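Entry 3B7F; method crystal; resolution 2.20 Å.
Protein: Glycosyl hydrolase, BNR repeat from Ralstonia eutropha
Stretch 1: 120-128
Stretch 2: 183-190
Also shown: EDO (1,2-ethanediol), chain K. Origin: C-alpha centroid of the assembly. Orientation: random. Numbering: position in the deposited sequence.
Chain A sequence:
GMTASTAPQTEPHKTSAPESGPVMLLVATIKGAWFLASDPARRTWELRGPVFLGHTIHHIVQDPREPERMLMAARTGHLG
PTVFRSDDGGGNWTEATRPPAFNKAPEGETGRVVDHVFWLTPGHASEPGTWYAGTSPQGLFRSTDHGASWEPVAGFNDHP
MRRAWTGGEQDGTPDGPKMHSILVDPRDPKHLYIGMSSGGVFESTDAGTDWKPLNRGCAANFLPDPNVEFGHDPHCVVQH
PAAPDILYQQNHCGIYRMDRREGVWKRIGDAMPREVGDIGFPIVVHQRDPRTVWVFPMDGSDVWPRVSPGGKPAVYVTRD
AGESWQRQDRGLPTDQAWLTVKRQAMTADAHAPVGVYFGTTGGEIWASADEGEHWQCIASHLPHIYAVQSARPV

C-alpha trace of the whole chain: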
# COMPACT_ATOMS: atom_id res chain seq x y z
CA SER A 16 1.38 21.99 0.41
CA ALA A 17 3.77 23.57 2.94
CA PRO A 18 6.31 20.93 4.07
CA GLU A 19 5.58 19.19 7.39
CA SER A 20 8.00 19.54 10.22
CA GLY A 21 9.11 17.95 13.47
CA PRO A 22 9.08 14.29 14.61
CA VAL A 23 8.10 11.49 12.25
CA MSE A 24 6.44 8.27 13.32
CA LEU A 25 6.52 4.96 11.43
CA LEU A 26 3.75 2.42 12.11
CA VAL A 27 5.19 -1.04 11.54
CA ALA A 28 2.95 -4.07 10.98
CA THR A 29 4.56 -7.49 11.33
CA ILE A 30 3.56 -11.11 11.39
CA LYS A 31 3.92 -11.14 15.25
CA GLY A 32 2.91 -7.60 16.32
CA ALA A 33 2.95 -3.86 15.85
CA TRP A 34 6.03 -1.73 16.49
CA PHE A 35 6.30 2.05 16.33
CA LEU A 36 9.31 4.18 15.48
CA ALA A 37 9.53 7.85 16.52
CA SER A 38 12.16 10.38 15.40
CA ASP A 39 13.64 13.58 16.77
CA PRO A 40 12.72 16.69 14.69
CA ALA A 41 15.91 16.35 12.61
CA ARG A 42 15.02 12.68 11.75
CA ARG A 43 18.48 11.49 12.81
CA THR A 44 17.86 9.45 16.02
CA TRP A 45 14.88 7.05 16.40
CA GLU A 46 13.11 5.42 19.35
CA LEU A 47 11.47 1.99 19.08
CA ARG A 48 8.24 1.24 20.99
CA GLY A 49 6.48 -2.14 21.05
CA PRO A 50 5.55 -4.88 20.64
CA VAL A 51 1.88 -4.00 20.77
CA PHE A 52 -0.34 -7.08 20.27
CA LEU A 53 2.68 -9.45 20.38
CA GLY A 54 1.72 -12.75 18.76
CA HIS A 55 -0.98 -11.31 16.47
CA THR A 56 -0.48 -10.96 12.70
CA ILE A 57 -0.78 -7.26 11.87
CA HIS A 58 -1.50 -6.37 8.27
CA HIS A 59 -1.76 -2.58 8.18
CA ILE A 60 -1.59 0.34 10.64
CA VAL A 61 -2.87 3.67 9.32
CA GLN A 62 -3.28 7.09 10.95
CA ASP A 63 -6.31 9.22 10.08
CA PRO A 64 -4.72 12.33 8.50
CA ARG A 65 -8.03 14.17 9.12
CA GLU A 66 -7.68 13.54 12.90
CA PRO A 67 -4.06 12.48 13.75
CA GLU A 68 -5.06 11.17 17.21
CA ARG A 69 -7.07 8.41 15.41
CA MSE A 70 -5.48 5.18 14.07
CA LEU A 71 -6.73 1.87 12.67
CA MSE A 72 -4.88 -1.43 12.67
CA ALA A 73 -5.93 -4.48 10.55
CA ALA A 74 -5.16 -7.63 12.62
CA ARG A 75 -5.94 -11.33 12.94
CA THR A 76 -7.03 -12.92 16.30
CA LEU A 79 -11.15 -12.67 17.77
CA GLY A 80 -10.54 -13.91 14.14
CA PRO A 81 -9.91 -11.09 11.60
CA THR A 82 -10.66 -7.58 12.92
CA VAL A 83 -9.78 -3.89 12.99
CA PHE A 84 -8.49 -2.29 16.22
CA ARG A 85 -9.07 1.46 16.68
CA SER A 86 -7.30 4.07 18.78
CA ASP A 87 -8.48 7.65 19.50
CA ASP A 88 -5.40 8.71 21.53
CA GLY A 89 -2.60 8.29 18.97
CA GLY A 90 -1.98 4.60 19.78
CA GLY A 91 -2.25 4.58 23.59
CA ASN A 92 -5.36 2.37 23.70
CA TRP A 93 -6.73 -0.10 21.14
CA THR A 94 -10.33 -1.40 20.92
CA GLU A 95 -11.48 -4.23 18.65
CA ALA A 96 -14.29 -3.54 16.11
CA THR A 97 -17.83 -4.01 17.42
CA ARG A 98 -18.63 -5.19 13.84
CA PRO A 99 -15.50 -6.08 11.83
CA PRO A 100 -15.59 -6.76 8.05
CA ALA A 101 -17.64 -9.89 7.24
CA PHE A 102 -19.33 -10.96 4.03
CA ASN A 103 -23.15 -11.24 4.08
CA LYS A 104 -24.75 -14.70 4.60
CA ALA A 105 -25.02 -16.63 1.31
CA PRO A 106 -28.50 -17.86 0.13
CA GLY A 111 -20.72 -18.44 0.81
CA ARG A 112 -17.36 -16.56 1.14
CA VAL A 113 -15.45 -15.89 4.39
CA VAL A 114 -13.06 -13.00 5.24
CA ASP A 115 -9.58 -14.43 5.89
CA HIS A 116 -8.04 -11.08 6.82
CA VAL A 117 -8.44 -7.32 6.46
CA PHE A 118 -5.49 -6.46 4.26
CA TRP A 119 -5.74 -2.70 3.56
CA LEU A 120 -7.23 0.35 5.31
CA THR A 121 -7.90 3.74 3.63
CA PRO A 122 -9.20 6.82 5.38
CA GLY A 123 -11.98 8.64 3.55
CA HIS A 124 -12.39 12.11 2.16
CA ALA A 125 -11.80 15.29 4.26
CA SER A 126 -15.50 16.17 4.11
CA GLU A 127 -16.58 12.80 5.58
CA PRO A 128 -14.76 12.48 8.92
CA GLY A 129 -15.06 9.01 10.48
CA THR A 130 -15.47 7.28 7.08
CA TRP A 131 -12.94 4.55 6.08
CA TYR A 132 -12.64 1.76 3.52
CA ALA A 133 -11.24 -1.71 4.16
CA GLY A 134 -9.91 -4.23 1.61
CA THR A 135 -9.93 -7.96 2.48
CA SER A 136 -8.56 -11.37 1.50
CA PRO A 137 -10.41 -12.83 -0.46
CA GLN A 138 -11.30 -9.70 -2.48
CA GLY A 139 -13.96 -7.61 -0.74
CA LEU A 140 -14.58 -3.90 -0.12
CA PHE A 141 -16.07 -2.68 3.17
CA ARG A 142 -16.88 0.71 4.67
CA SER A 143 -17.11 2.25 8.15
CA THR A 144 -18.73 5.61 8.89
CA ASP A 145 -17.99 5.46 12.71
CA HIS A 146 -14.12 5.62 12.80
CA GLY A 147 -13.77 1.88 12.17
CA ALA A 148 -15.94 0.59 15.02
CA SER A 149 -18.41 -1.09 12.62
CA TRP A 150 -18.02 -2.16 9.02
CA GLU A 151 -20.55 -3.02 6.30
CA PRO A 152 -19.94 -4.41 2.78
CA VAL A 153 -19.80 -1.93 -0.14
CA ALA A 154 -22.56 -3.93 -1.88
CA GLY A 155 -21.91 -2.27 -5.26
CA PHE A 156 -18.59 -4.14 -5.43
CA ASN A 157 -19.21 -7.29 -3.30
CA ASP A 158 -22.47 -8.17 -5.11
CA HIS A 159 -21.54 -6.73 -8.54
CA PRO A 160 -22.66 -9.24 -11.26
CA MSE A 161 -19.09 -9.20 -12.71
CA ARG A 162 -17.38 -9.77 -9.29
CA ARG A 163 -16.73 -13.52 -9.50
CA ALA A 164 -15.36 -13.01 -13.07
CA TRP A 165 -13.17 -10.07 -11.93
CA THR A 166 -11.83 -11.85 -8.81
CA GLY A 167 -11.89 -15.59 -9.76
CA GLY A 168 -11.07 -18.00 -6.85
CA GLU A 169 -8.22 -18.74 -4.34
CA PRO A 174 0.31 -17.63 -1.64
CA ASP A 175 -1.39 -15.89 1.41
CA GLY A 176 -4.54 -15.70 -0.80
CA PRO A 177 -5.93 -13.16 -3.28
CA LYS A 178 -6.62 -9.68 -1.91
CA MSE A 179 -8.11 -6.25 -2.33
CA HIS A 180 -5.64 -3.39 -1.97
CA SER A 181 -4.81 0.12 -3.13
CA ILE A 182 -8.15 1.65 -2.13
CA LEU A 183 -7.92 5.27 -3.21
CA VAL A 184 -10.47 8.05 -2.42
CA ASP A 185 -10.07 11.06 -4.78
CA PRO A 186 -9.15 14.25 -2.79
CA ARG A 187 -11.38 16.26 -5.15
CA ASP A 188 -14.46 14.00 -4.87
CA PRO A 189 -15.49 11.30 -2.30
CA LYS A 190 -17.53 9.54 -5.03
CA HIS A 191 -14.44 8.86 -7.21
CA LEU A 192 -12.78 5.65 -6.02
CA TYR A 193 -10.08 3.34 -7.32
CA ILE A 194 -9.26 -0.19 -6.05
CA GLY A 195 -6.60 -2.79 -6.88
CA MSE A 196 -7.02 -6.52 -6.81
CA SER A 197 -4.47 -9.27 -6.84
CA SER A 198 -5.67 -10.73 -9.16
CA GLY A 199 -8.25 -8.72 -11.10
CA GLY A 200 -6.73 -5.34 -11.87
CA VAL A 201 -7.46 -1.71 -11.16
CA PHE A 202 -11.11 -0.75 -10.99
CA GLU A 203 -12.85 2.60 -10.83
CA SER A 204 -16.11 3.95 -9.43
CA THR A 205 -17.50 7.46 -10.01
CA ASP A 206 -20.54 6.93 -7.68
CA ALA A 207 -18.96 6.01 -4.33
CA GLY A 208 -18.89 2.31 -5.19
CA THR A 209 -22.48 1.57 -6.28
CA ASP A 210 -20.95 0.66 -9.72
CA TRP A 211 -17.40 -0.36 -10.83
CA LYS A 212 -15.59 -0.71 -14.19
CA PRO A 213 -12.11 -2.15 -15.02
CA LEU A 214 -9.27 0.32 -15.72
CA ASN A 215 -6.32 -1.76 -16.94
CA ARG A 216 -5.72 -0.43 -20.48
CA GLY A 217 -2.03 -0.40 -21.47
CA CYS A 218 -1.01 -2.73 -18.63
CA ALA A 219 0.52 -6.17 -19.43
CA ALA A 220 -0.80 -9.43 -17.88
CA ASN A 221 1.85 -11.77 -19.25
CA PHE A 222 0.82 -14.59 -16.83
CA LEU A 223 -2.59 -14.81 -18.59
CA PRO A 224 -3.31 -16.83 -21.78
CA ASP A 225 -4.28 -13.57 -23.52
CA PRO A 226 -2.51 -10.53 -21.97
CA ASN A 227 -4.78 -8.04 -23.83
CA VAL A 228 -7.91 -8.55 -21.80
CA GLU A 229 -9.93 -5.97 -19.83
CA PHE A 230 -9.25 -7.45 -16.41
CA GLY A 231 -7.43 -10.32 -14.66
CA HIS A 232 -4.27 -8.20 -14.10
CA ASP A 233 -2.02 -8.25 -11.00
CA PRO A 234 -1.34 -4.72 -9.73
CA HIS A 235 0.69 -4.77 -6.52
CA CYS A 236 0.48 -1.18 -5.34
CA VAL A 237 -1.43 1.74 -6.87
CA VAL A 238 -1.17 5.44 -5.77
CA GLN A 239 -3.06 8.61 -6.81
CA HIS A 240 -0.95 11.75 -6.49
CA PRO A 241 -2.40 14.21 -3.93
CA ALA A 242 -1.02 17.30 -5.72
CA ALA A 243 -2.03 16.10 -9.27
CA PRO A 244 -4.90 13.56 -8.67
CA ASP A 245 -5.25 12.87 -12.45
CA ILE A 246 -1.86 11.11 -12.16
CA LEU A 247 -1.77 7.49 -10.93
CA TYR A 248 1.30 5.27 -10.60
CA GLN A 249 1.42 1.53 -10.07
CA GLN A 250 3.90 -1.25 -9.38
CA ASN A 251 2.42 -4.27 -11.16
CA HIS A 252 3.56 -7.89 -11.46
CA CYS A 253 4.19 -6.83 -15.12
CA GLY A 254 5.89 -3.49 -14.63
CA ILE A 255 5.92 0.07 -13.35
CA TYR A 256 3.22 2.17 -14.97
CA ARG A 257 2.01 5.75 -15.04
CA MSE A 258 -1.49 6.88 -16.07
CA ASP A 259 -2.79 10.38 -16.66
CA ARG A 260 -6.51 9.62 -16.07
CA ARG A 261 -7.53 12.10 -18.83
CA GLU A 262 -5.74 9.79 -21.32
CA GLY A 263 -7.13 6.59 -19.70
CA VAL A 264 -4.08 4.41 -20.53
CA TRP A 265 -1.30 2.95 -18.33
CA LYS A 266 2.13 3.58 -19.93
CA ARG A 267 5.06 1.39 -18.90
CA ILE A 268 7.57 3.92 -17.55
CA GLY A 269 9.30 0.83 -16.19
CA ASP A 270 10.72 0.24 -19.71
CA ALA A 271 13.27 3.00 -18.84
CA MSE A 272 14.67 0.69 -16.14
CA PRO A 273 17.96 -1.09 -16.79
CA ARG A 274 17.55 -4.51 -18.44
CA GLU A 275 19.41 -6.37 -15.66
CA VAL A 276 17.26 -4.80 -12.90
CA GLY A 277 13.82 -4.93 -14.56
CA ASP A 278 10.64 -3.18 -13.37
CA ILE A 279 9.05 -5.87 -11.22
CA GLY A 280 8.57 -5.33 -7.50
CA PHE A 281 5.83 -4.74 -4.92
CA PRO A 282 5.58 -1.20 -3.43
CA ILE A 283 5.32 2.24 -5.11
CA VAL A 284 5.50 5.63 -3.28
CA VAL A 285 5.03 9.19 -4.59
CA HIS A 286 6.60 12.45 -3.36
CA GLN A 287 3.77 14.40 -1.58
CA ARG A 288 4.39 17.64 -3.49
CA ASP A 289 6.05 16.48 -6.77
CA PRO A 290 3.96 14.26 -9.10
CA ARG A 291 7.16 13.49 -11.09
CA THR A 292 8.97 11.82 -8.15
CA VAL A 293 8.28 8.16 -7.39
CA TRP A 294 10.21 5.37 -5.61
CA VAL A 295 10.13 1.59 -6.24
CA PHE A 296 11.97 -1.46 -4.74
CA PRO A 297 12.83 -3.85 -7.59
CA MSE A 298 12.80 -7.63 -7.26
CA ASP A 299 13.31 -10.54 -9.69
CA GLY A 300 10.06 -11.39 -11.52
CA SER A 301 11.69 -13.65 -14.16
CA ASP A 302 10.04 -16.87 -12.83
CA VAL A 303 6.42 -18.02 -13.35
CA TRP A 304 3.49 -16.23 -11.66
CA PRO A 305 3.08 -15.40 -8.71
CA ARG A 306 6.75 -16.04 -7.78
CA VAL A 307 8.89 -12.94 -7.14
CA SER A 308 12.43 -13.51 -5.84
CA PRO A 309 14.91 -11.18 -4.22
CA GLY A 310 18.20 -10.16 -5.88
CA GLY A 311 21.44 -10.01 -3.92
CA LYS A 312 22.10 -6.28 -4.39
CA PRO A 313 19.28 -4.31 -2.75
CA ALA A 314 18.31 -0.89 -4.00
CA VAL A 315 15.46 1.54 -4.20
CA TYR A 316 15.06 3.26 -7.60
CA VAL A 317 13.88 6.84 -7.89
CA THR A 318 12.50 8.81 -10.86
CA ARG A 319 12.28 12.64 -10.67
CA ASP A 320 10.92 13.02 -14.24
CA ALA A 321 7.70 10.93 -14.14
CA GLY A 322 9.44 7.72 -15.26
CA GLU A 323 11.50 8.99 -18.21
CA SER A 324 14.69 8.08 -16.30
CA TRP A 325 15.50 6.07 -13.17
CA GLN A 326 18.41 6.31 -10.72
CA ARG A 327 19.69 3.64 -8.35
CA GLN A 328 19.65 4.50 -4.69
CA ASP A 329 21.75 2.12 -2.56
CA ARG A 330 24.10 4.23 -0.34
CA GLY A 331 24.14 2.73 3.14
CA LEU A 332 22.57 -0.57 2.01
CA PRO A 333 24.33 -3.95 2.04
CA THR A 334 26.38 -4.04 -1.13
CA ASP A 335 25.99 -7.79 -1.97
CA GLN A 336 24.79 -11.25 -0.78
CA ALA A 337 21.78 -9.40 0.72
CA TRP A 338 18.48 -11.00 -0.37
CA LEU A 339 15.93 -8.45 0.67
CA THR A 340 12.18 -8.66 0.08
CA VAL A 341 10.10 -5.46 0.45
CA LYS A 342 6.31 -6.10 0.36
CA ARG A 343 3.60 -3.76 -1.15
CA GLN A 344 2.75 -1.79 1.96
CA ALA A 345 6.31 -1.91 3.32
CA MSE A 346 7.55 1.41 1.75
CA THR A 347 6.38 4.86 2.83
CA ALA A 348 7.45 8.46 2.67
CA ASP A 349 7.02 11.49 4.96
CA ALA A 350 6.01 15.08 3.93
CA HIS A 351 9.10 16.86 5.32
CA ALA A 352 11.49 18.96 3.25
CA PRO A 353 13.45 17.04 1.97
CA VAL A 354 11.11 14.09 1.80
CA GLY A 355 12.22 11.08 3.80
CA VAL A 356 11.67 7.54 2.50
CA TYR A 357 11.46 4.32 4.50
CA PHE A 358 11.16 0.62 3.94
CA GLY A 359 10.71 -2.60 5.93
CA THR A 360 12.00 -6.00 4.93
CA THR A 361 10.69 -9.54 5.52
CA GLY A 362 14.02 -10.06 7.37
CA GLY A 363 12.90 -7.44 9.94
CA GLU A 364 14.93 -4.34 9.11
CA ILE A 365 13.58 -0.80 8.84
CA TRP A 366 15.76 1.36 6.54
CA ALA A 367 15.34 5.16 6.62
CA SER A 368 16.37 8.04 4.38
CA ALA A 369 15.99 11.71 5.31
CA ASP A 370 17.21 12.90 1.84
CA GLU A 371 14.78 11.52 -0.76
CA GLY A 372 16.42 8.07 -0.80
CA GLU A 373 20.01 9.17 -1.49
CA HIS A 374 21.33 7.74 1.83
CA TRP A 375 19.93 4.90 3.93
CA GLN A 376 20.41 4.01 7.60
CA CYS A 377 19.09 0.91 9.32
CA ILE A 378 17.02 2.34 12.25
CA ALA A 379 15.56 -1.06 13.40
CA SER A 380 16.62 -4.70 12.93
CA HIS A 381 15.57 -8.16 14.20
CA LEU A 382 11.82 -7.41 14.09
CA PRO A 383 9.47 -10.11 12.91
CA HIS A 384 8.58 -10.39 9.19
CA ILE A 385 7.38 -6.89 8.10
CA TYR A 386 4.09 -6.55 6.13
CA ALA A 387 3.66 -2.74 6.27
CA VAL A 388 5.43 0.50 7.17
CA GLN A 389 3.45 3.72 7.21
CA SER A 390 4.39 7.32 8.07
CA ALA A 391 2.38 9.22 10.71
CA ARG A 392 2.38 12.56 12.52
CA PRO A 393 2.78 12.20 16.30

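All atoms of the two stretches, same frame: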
# COMPACT_ATOMS: atom_id res chain seq x y z
N LEU A 120 -6.36 -0.65 4.68
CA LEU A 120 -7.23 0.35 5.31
C LEU A 120 -6.94 1.70 4.65
O LEU A 120 -5.78 2.10 4.52
CB LEU A 120 -6.95 0.44 6.81
CG LEU A 120 -7.33 -0.73 7.72
CD1 LEU A 120 -6.64 -0.55 9.08
CD2 LEU A 120 -8.85 -0.84 7.85
N THR A 121 -8.00 2.41 4.26
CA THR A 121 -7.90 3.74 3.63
C THR A 121 -8.83 4.71 4.34
O THR A 121 -10.01 4.41 4.47
CB THR A 121 -8.31 3.68 2.15
OG1 THR A 121 -7.38 2.87 1.46
CG2 THR A 121 -8.29 5.03 1.52
N PRO A 122 -8.31 5.87 4.78
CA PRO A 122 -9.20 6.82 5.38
C PRO A 122 -9.92 7.59 4.27
O PRO A 122 -9.36 7.85 3.19
CB PRO A 122 -8.27 7.73 6.20
CG PRO A 122 -6.92 7.52 5.67
CD PRO A 122 -6.93 6.40 4.72
N GLY A 123 -11.18 7.92 4.52
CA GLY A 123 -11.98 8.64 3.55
C GLY A 123 -11.62 10.08 3.32
O GLY A 123 -10.61 10.58 3.82
N HIS A 124 -12.50 10.73 2.57
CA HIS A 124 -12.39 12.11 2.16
C HIS A 124 -12.49 13.06 3.37
O HIS A 124 -13.11 12.72 4.38
CB HIS A 124 -13.53 12.40 1.16
CG HIS A 124 -13.35 13.67 0.39
ND1 HIS A 124 -13.97 14.84 0.74
CD2 HIS A 124 -12.62 13.94 -0.72
CE1 HIS A 124 -13.61 15.80 -0.10
NE2 HIS A 124 -12.80 15.28 -1.01
N ALA A 125 -11.86 14.24 3.24
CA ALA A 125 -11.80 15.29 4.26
C ALA A 125 -13.17 15.73 4.76
O ALA A 125 -13.36 16.01 5.96
CB ALA A 125 -11.00 16.52 3.70
N SER A 126 -14.13 15.77 3.84
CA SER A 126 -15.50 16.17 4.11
C SER A 126 -16.34 15.09 4.77
O SER A 126 -17.49 15.35 5.09
CB SER A 126 -16.19 16.55 2.81
OG SER A 126 -16.50 15.39 2.07
N GLU A 127 -15.80 13.87 4.95
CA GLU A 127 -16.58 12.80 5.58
C GLU A 127 -15.81 12.19 6.74
O GLU A 127 -15.49 11.00 6.71
CB GLU A 127 -16.95 11.75 4.52
CG GLU A 127 -17.80 12.32 3.38
CD GLU A 127 -18.24 11.28 2.38
OE1 GLU A 127 -17.77 10.12 2.45
OE2 GLU A 127 -19.07 11.63 1.53
N PRO A 128 -15.55 13.00 7.81
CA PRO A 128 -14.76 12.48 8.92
C PRO A 128 -15.42 11.24 9.52
O PRO A 128 -16.63 11.14 9.51
CB PRO A 128 -14.69 13.65 9.92
CG PRO A 128 -15.68 14.63 9.50
CD PRO A 128 -15.99 14.38 8.06
N LEU A 183 -8.23 3.87 -3.04
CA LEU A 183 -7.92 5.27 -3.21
C LEU A 183 -9.21 6.09 -3.27
O LEU A 183 -10.07 5.77 -4.07
CB LEU A 183 -7.16 5.41 -4.53
CG LEU A 183 -5.67 5.05 -4.70
CD1 LEU A 183 -5.14 4.02 -3.75
CD2 LEU A 183 -5.39 4.74 -6.20
N VAL A 184 -9.34 7.12 -2.43
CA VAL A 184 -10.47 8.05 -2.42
C VAL A 184 -9.95 9.38 -2.99
O VAL A 184 -9.05 9.98 -2.43
CB VAL A 184 -11.00 8.27 -1.00
CG1 VAL A 184 -12.19 9.31 -0.99
CG2 VAL A 184 -11.37 6.92 -0.36
N ASP A 185 -10.52 9.83 -4.10
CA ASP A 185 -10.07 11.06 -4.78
C ASP A 185 -10.18 12.28 -3.84
O ASP A 185 -11.25 12.50 -3.28
CB ASP A 185 -10.89 11.27 -6.06
CG ASP A 185 -10.26 12.23 -7.05
OD1 ASP A 185 -9.82 13.32 -6.67
OD2 ASP A 185 -10.25 11.89 -8.24
N PRO A 186 -9.07 13.06 -3.66
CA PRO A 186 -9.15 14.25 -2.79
C PRO A 186 -10.15 15.31 -3.27
O PRO A 186 -10.62 16.10 -2.45
CB PRO A 186 -7.73 14.83 -2.83
CG PRO A 186 -7.09 14.23 -4.03
CD PRO A 186 -7.70 12.89 -4.19
N ARG A 187 -10.44 15.34 -4.56
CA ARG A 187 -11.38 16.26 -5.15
C ARG A 187 -12.83 15.80 -5.08
O ARG A 187 -13.71 16.63 -5.28
CB ARG A 187 -11.06 16.45 -6.62
CG ARG A 187 -9.70 17.03 -6.91
CD ARG A 187 -9.39 16.88 -8.35
NE ARG A 187 -9.24 15.48 -8.74
CZ ARG A 187 -8.90 15.06 -9.96
NH1 ARG A 187 -8.61 15.93 -10.93
NH2 ARG A 187 -8.81 13.77 -10.19
N ASP A 188 -13.09 14.52 -4.83
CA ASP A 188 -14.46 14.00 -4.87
C ASP A 188 -14.58 12.66 -4.15
O ASP A 188 -14.06 11.67 -4.66
CB ASP A 188 -14.84 13.82 -6.36
CG ASP A 188 -16.26 13.29 -6.56
OD1 ASP A 188 -17.01 13.14 -5.57
OD2 ASP A 188 -16.63 13.04 -7.74
N PRO A 189 -15.33 12.59 -3.02
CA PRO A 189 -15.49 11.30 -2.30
C PRO A 189 -16.14 10.16 -3.09
O PRO A 189 -16.01 8.98 -2.70
CB PRO A 189 -16.39 11.66 -1.11
CG PRO A 189 -17.04 12.92 -1.46
CD PRO A 189 -16.09 13.66 -2.35
N LYS A 190 -16.87 10.50 -4.16
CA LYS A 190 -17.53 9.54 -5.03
C LYS A 190 -16.57 8.83 -6.00
O LYS A 190 -16.91 7.74 -6.49
CB LYS A 190 -18.65 10.23 -5.85
CG LYS A 190 -19.80 10.88 -5.05
CD LYS A 190 -20.77 11.61 -6.00
CE LYS A 190 -21.96 12.28 -5.27
C1 EDO K . -4.78 8.02 -0.81
O1 EDO K . -4.69 7.90 -2.26
C2 EDO K . -6.01 7.30 -0.25
O2 EDO K . -7.25 7.85 -0.76

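The imidazole of His124 is engaged on both of its nitrogens and over one face, and His124 as a whole has the largest covered area of any residue here. Its NE2 donates to the backbone carbonyl of Pro186 in the sole hydrogen bond across the contact; it is short at 2.7 Å between His124 NE2 and Pro186 O, but distinctly bent, with an N-H...O angle of 137°. The carbonyl oxygen lies at the ring edge, near the ring plane, as does Asp185 O, which sits 3.2 Å from His124 CD2. Over one face lies Pro189: Pro189 CD is 3.7 Å from the His124 ring centroid and only 3° off the ring normal, a CH-pi contact of nearly ideal placement.

The other ring nitrogen is held from within its own stretch. Ser126 N donates to His124 ND1 at 3.2 Å, and His124 ND1 also forms a hydrogen bond with Ser126 OG at 2.9 Å. Both lie within the type I turn from His124 to Glu127, closed by the bond from Glu127 N to His124 O at 3.0 Å.

A second type I turn, from Asp185 to Asp188, presents the acceptor. Asp188 N bonds Asp185 O at 3.1 Å, and the Asp185 side chain, pointing away from the first stretch, bonds within the turn. Asp185 OD1 accepts from Arg187 N and Arg187 NE, each at 3.0 Å, the latter as part of a salt bridge; Arg187 NH2 reaches Asp185 OD2 at 3.1 Å. The charged groups of this pair lie within the loop that offers Pro186 O and do not themselves touch His124. At the end of the stretch, Lys190 N bonds Asp188 OD1 at 3.0 Å.

Van der Waals contacts complete the interface. Pro189 CB approaches His124 CB to 3.7 Å and Glu127 OE2 to 3.8 Å, so the proline meets both the histidine and a carboxylate oxygen. Val184, with chi1 in the t well, directs its side chain toward the first stretch: Val184 CG1 is 3.8 Å from His124 N, while Val184 CG2 lies 4.1 Å from Thr121 CG2 and 4.3 Å from Gly123 CA.

No backbone hydrogen bond joins the two strand segments, where the CA atoms of Thr121 and Leu183 are 7.0 Å apart. Val184 N donates to O2 of a 1,2-ethanediol, probably from the crystallisation liquor, at 2.8 Å and 167°. The diol also touches the first stretch, its C2 lying 3.7 Å from Thr121 CG2.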